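Local structure of metazoan TIR-STING fusion (Crassostrea gigas, 6WT6) at residues Asp40-His45 / Val90-Ser95; Val118-Val123 / Arg138-Ile143. The protein joins a TIR domain to a STING ligand-binding domain in one chain, a pairing of two modules known from innate immune signalling. One frame throughout, in Å; residues are numbered along the deposited sequence.

Contact 1 of 2, residues Asp40-His45 / Val90-Ser95; sequences DADTSH and VISPAS
Two hydrogen bonds grip Ser92 OG: it gives its proton to Asp42 OD2, 2.7 Å away, and receives one from Ser95 N at 3.0 Å. The second is a capping bond, with Ser92 as the N-cap residue of the short, weakly bonded helix 93-97, at the C-terminal edge of the parallel sheet (strand order 2-1-3-4) of the TIR domain, where strands 31-36 and 84-91 give way to helices. With chi1 at 67°, OG sits between the backbone N and carbonyl carbon of Ser92, a crowded position from which it can face the amide of Ser95 and the carboxylate together. Asp42 reaches over with CG beside its own backbone N (chi1 -61°), and OD2 offers its syn lone pair. This aspartate holds the N-cap position of helix 43-56, yet its side chain makes no capping bond there and serves the neighbouring turn instead. Ser95 OG lies 3.1 Å from Asp42 OD2; the nearby helix start may favour the charged form of Asp42. On the strand side, Val90 CG1, anti to the backbone N, packs against Asp42 CB and OD2. Nearer the surface the methyls meet tip to tip, Ala41 CB 3.7 Å from Ala94 CB.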
loop_
_atom_site.group_PDB
_atom_site.type_symbol
_atom_site.label_atom_id
_atom_site.label_comp_id
_atom_site.label_asym_id
_atom_site.label_seq_id
_atom_site.Cartn_x
_atom_site.Cartn_y
_atom_site.Cartn_z
ATOM N N ASP A 40 13.345 -10.965 -26.847
ATOM C CA ASP A 40 12.938 -11.957 -27.838
ATOM C C ASP A 40 12.502 -11.318 -29.150
ATOM O O ASP A 40 12.721 -11.903 -30.217
ATOM C CB ASP A 40 11.812 -12.838 -27.290
ATOM C CG ASP A 40 12.245 -13.656 -26.084
ATOM O OD1 ASP A 40 13.443 -13.971 -25.975
ATOM O OD2 ASP A 40 11.375 -13.986 -25.247
ATOM N N ALA A 41 11.887 -10.135 -29.109
ATOM C CA ALA A 41 11.346 -9.516 -30.315
ATOM C C ALA A 41 12.102 -8.251 -30.703
ATOM O O ALA A 41 12.831 -8.252 -31.702
ATOM C CB ALA A 41 9.857 -9.227 -30.130
ATOM N N ASP A 42 11.938 -7.163 -29.946
ATOM C CA ASP A 42 12.363 -5.835 -30.371
ATOM C C ASP A 42 13.787 -5.484 -29.960
ATOM O O ASP A 42 14.052 -4.321 -29.624
ATOM C CB ASP A 42 11.410 -4.770 -29.824
ATOM C CG ASP A 42 9.998 -4.939 -30.318
ATOM O OD1 ASP A 42 9.793 -5.678 -31.301
ATOM O OD2 ASP A 42 9.102 -4.311 -29.722
ATOM N N THR A 43 14.712 -6.437 -29.974
ATOM C CA THR A 43 16.094 -6.093 -29.659
ATOM C C THR A 43 16.693 -5.179 -30.723
ATOM O O THR A 43 17.395 -4.212 -30.399
ATOM C CB THR A 43 16.918 -7.365 -29.505
ATOM O OG1 THR A 43 16.420 -8.114 -28.396
ATOM C CG2 THR A 43 18.381 -7.036 -29.260
ATOM N N SER A 44 16.416 -5.460 -31.998
ATOM C CA SER A 44 16.919 -4.606 -33.070
ATOM C C SER A 44 16.349 -3.196 -32.963
ATOM O O SER A 44 17.081 -2.206 -33.081
ATOM C CB SER A 44 16.587 -5.223 -34.427
ATOM O OG SER A 44 16.899 -4.326 -35.475
ATOM N N HIS A 45 15.037 -3.088 -32.736
ATOM C CA HIS A 45 14.408 -1.776 -32.607
ATOM C C HIS A 45 14.977 -1.004 -31.423
ATOM O O HIS A 45 15.162 0.217 -31.498
ATOM C CB HIS A 45 12.893 -1.925 -32.456
ATOM C CG HIS A 45 12.228 -2.588 -33.621
ATOM N ND1 HIS A 45 12.150 -3.957 -33.754
ATOM C CD2 HIS A 45 11.607 -2.068 -34.706
ATOM C CE1 HIS A 45 11.513 -4.254 -34.872
ATOM N NE2 HIS A 45 11.172 -3.126 -35.469
ATOM N N VAL A 90 9.395 0.132 -25.102
ATOM C CA VAL A 90 9.273 -0.235 -26.510
ATOM C C VAL A 90 8.119 -1.228 -26.613
ATOM O O VAL A 90 8.287 -2.425 -26.373
ATOM C CB VAL A 90 10.574 -0.819 -27.060
ATOM C CG1 VAL A 90 10.442 -1.087 -28.552
ATOM C CG2 VAL A 90 11.739 0.117 -26.778
ATOM N N ILE A 91 6.944 -0.730 -26.983
ATOM C CA ILE A 91 5.708 -1.502 -26.955
ATOM C C ILE A 91 5.289 -1.780 -28.393
ATOM O O ILE A 91 4.858 -0.872 -29.115
ATOM C CB ILE A 91 4.603 -0.772 -26.184
ATOM C CG1 ILE A 91 5.034 -0.553 -24.732
ATOM C CG2 ILE A 91 3.302 -1.556 -26.258
ATOM C CD1 ILE A 91 3.972 0.085 -23.871
ATOM N N SER A 92 5.401 -3.042 -28.802
ATOM C CA SER A 92 5.044 -3.498 -30.139
ATOM C C SER A 92 3.898 -4.500 -30.041
ATOM O O SER A 92 3.461 -4.822 -28.928
ATOM C CB SER A 92 6.262 -4.123 -30.824
ATOM O OG SER A 92 6.655 -5.321 -30.176
ATOM N N PRO A 93 3.365 -5.003 -31.162
ATOM C CA PRO A 93 2.411 -6.118 -31.052
ATOM C C PRO A 93 3.007 -7.348 -30.392
ATOM O O PRO A 93 2.315 -8.038 -29.635
ATOM C CB PRO A 93 2.012 -6.383 -32.512
ATOM C CG PRO A 93 3.066 -5.713 -33.336
ATOM C CD PRO A 93 3.441 -4.505 -32.546
ATOM N N ALA A 94 4.283 -7.637 -30.651
ATOM C CA ALA A 94 4.928 -8.791 -30.037
ATOM C C ALA A 94 5.293 -8.536 -28.581
ATOM O O ALA A 94 5.375 -9.485 -27.792
ATOM C CB ALA A 94 6.176 -9.185 -30.829
ATOM N N SER A 95 5.515 -7.271 -28.207
ATOM C CA SER A 95 5.871 -6.962 -26.825
ATOM C C SER A 95 4.751 -7.327 -25.861
ATOM O O SER A 95 5.015 -7.635 -24.692
ATOM C CB SER A 95 6.220 -5.479 -26.683
ATOM O OG SER A 95 7.484 -5.185 -27.252
#

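Contact 2 of 2, residues Val118-Val123 / Arg138-Ile143; sequences VCLVPV and RPLTCI
Strand 120-124, which follows helix 113-119, is an outermost strand of the TIR-domain sheet within this chain. Against its outer flank lies 138-143, a loop without regular structure; its residues 140-143 run in roughly the same direction as 120-123, at 34° to them. Leu120 meets it first: the two leucines cross obliquely and touch through one branch each, Leu120 CD1 lying 3.7 Å from Leu140 CD1. Both have CG beside the backbone N, and Leu140 rests further on His113 and Asn116 of the preceding helix. Val121 starts away from the loop, and its backbone bonds to strand 84-91; even so, its CG1 comes loosely, at 4.3 Å, to CD1 of the extended Ile143 side chain, next to helix 153-159. Pro122 is the centre of the contact. Its ring lies alongside Cys142, with Pro122 CB 3.6 Å from Cys142 CB and Pro122 CG 3.9 Å from Cys142 SG. The carbonyl of Pro122 faces the loop and accepts from Ile143 N at 3.0 Å, with the N-H well aligned (159°) and lying nearly along the C=O axis. Val123 adds its CA, 3.9 Å from Ile143 O, while its side chain packs on Ile155. At the other end of the loop, Arg138 and Pro139 pack on Pro139 and Arg138 of the second subunit. Proline has no N-H to return, so Pro122 can only accept from the loop: the one backbone bond of the contact comes from Ile143 N, and the remaining contacts are mainly van der Waals packing of apolar groups.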
loop_
_atom_site.group_PDB
_atom_site.type_symbol
_atom_site.label_atom_id
_atom_site.label_comp_id
_atom_site.label_asym_id
_atom_site.label_seq_id
_atom_site.Cartn_x
_atom_site.Cartn_y
_atom_site.Cartn_z
ATOM N N VAL A 118 5.642 11.782 -15.754
ATOM C CA VAL A 118 6.954 12.419 -15.787
ATOM C C VAL A 118 8.015 11.443 -16.281
ATOM O O VAL A 118 8.812 11.763 -17.167
ATOM C CB VAL A 118 7.309 12.982 -14.398
ATOM C CG1 VAL A 118 8.742 13.503 -14.380
ATOM C CG2 VAL A 118 6.334 14.089 -14.007
ATOM N N CYS A 119 8.026 10.231 -15.734
ATOM C CA CYS A 119 9.069 9.235 -15.961
ATOM C C CYS A 119 8.860 8.435 -17.247
ATOM O O CYS A 119 9.783 8.313 -18.059
ATOM C CB CYS A 119 9.146 8.288 -14.757
ATOM S SG CYS A 119 10.268 6.889 -14.947
ATOM N N LEU A 120 7.668 7.873 -17.437
ATOM C CA LEU A 120 7.459 6.916 -18.518
ATOM C C LEU A 120 7.463 7.598 -19.880
ATOM O O LEU A 120 6.934 8.698 -20.050
ATOM C CB LEU A 120 6.145 6.162 -18.314
ATOM C CG LEU A 120 6.171 4.991 -17.325
ATOM C CD1 LEU A 120 4.769 4.457 -17.073
ATOM C CD2 LEU A 120 7.076 3.874 -17.832
ATOM N N VAL A 121 8.086 6.937 -20.850
ATOM C CA VAL A 121 8.070 7.357 -22.247
ATOM C C VAL A 121 7.622 6.162 -23.081
ATOM O O VAL A 121 8.467 5.383 -23.551
ATOM C CB VAL A 121 9.445 7.878 -22.696
ATOM C CG1 VAL A 121 9.403 8.305 -24.159
ATOM C CG2 VAL A 121 9.883 9.038 -21.818
ATOM N N PRO A 122 6.315 5.961 -23.272
ATOM C CA PRO A 122 5.836 4.806 -24.051
ATOM C C PRO A 122 6.057 5.025 -25.541
ATOM O O PRO A 122 5.556 5.993 -26.118
ATOM C CB PRO A 122 4.340 4.743 -23.707
ATOM C CG PRO A 122 4.165 5.623 -22.496
ATOM C CD PRO A 122 5.212 6.681 -22.620
ATOM N N VAL A 123 6.804 4.118 -26.166
ATOM C CA VAL A 123 7.093 4.173 -27.594
ATOM C C VAL A 123 6.289 3.069 -28.267
ATOM O O VAL A 123 6.564 1.877 -28.073
ATOM C CB VAL A 123 8.592 4.026 -27.882
ATOM C CG1 VAL A 123 8.848 4.077 -29.376
ATOM C CG2 VAL A 123 9.367 5.120 -27.175
ATOM N N ARG A 138 -2.731 3.941 -20.738
ATOM C CA ARG A 138 -3.594 4.671 -21.667
ATOM C C ARG A 138 -3.586 6.180 -21.448
ATOM O O ARG A 138 -3.382 6.917 -22.427
ATOM C CB ARG A 138 -5.018 4.112 -21.598
ATOM C CG ARG A 138 -5.140 2.646 -21.980
ATOM C CD ARG A 138 -6.591 2.179 -21.898
ATOM N NE ARG A 138 -6.705 0.732 -21.730
ATOM C CZ ARG A 138 -7.850 0.091 -21.513
ATOM N NH1 ARG A 138 -8.985 0.771 -21.440
ATOM N NH2 ARG A 138 -7.860 -1.228 -21.369
ATOM N N PRO A 139 -3.789 6.715 -20.226
ATOM C CA PRO A 139 -3.923 8.173 -20.096
ATOM C C PRO A 139 -2.596 8.905 -19.972
ATOM O O PRO A 139 -2.554 10.025 -19.454
ATOM C CB PRO A 139 -4.751 8.321 -18.817
ATOM C CG PRO A 139 -4.288 7.183 -17.975
ATOM C CD PRO A 139 -3.991 6.043 -18.926
ATOM N N LEU A 140 -1.511 8.297 -20.448
ATOM C CA LEU A 140 -0.171 8.837 -20.250
ATOM C C LEU A 140 0.319 9.692 -21.412
ATOM O O LEU A 140 1.428 10.229 -21.331
ATOM C CB LEU A 140 0.826 7.700 -20.005
ATOM C CG LEU A 140 0.596 6.813 -18.780
ATOM C CD1 LEU A 140 1.756 5.851 -18.593
ATOM C CD2 LEU A 140 0.386 7.654 -17.530
ATOM N N THR A 141 -0.476 9.840 -22.475
ATOM C CA THR A 141 -0.063 10.547 -23.684
ATOM C C THR A 141 1.242 9.966 -24.219
ATOM O O THR A 141 2.325 10.498 -23.956
ATOM C CB THR A 141 0.083 12.054 -23.428
ATOM O OG1 THR A 141 1.209 12.299 -22.575
ATOM C CG2 THR A 141 -1.174 12.613 -22.775
ATOM N N CYS A 142 1.143 8.880 -24.977
ATOM C CA CYS A 142 2.307 8.148 -25.453
ATOM C C CYS A 142 2.829 8.758 -26.756
ATOM O O CYS A 142 2.366 9.807 -27.209
ATOM C CB CYS A 142 1.951 6.674 -25.629
ATOM S SG CYS A 142 0.830 6.006 -24.382
ATOM N N ILE A 143 3.809 8.099 -27.373
ATOM C CA ILE A 143 4.352 8.542 -28.656
ATOM C C ILE A 143 4.066 7.502 -29.729
ATOM O O ILE A 143 4.599 6.393 -29.694
ATOM C CB ILE A 143 5.866 8.826 -28.567
ATOM C CG1 ILE A 143 6.133 10.000 -27.626
ATOM C CG2 ILE A 143 6.436 9.104 -29.955
ATOM C CD1 ILE A 143 7.593 10.373 -27.510
#

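Both contacts belong to the TIR domain, and they follow one another along the chain, contact 1 closing before contact 2 opens. Their centres are about 17 Å apart, yet they share one parallel sheet, in which strands 84-91 and 120-124 are neighbours. The two meet directly where Ile91 N lies 2.9 Å from Val123 O, a probable hydrogen bond between those strands. Contact 1 ties together the connections that lead into helices 43-56 and 93-97; contact 2 lays a loop along the outer flank of the last strand. The sheet thus carries a polar contact beyond the end of an inner strand and a mostly apolar one along its edge.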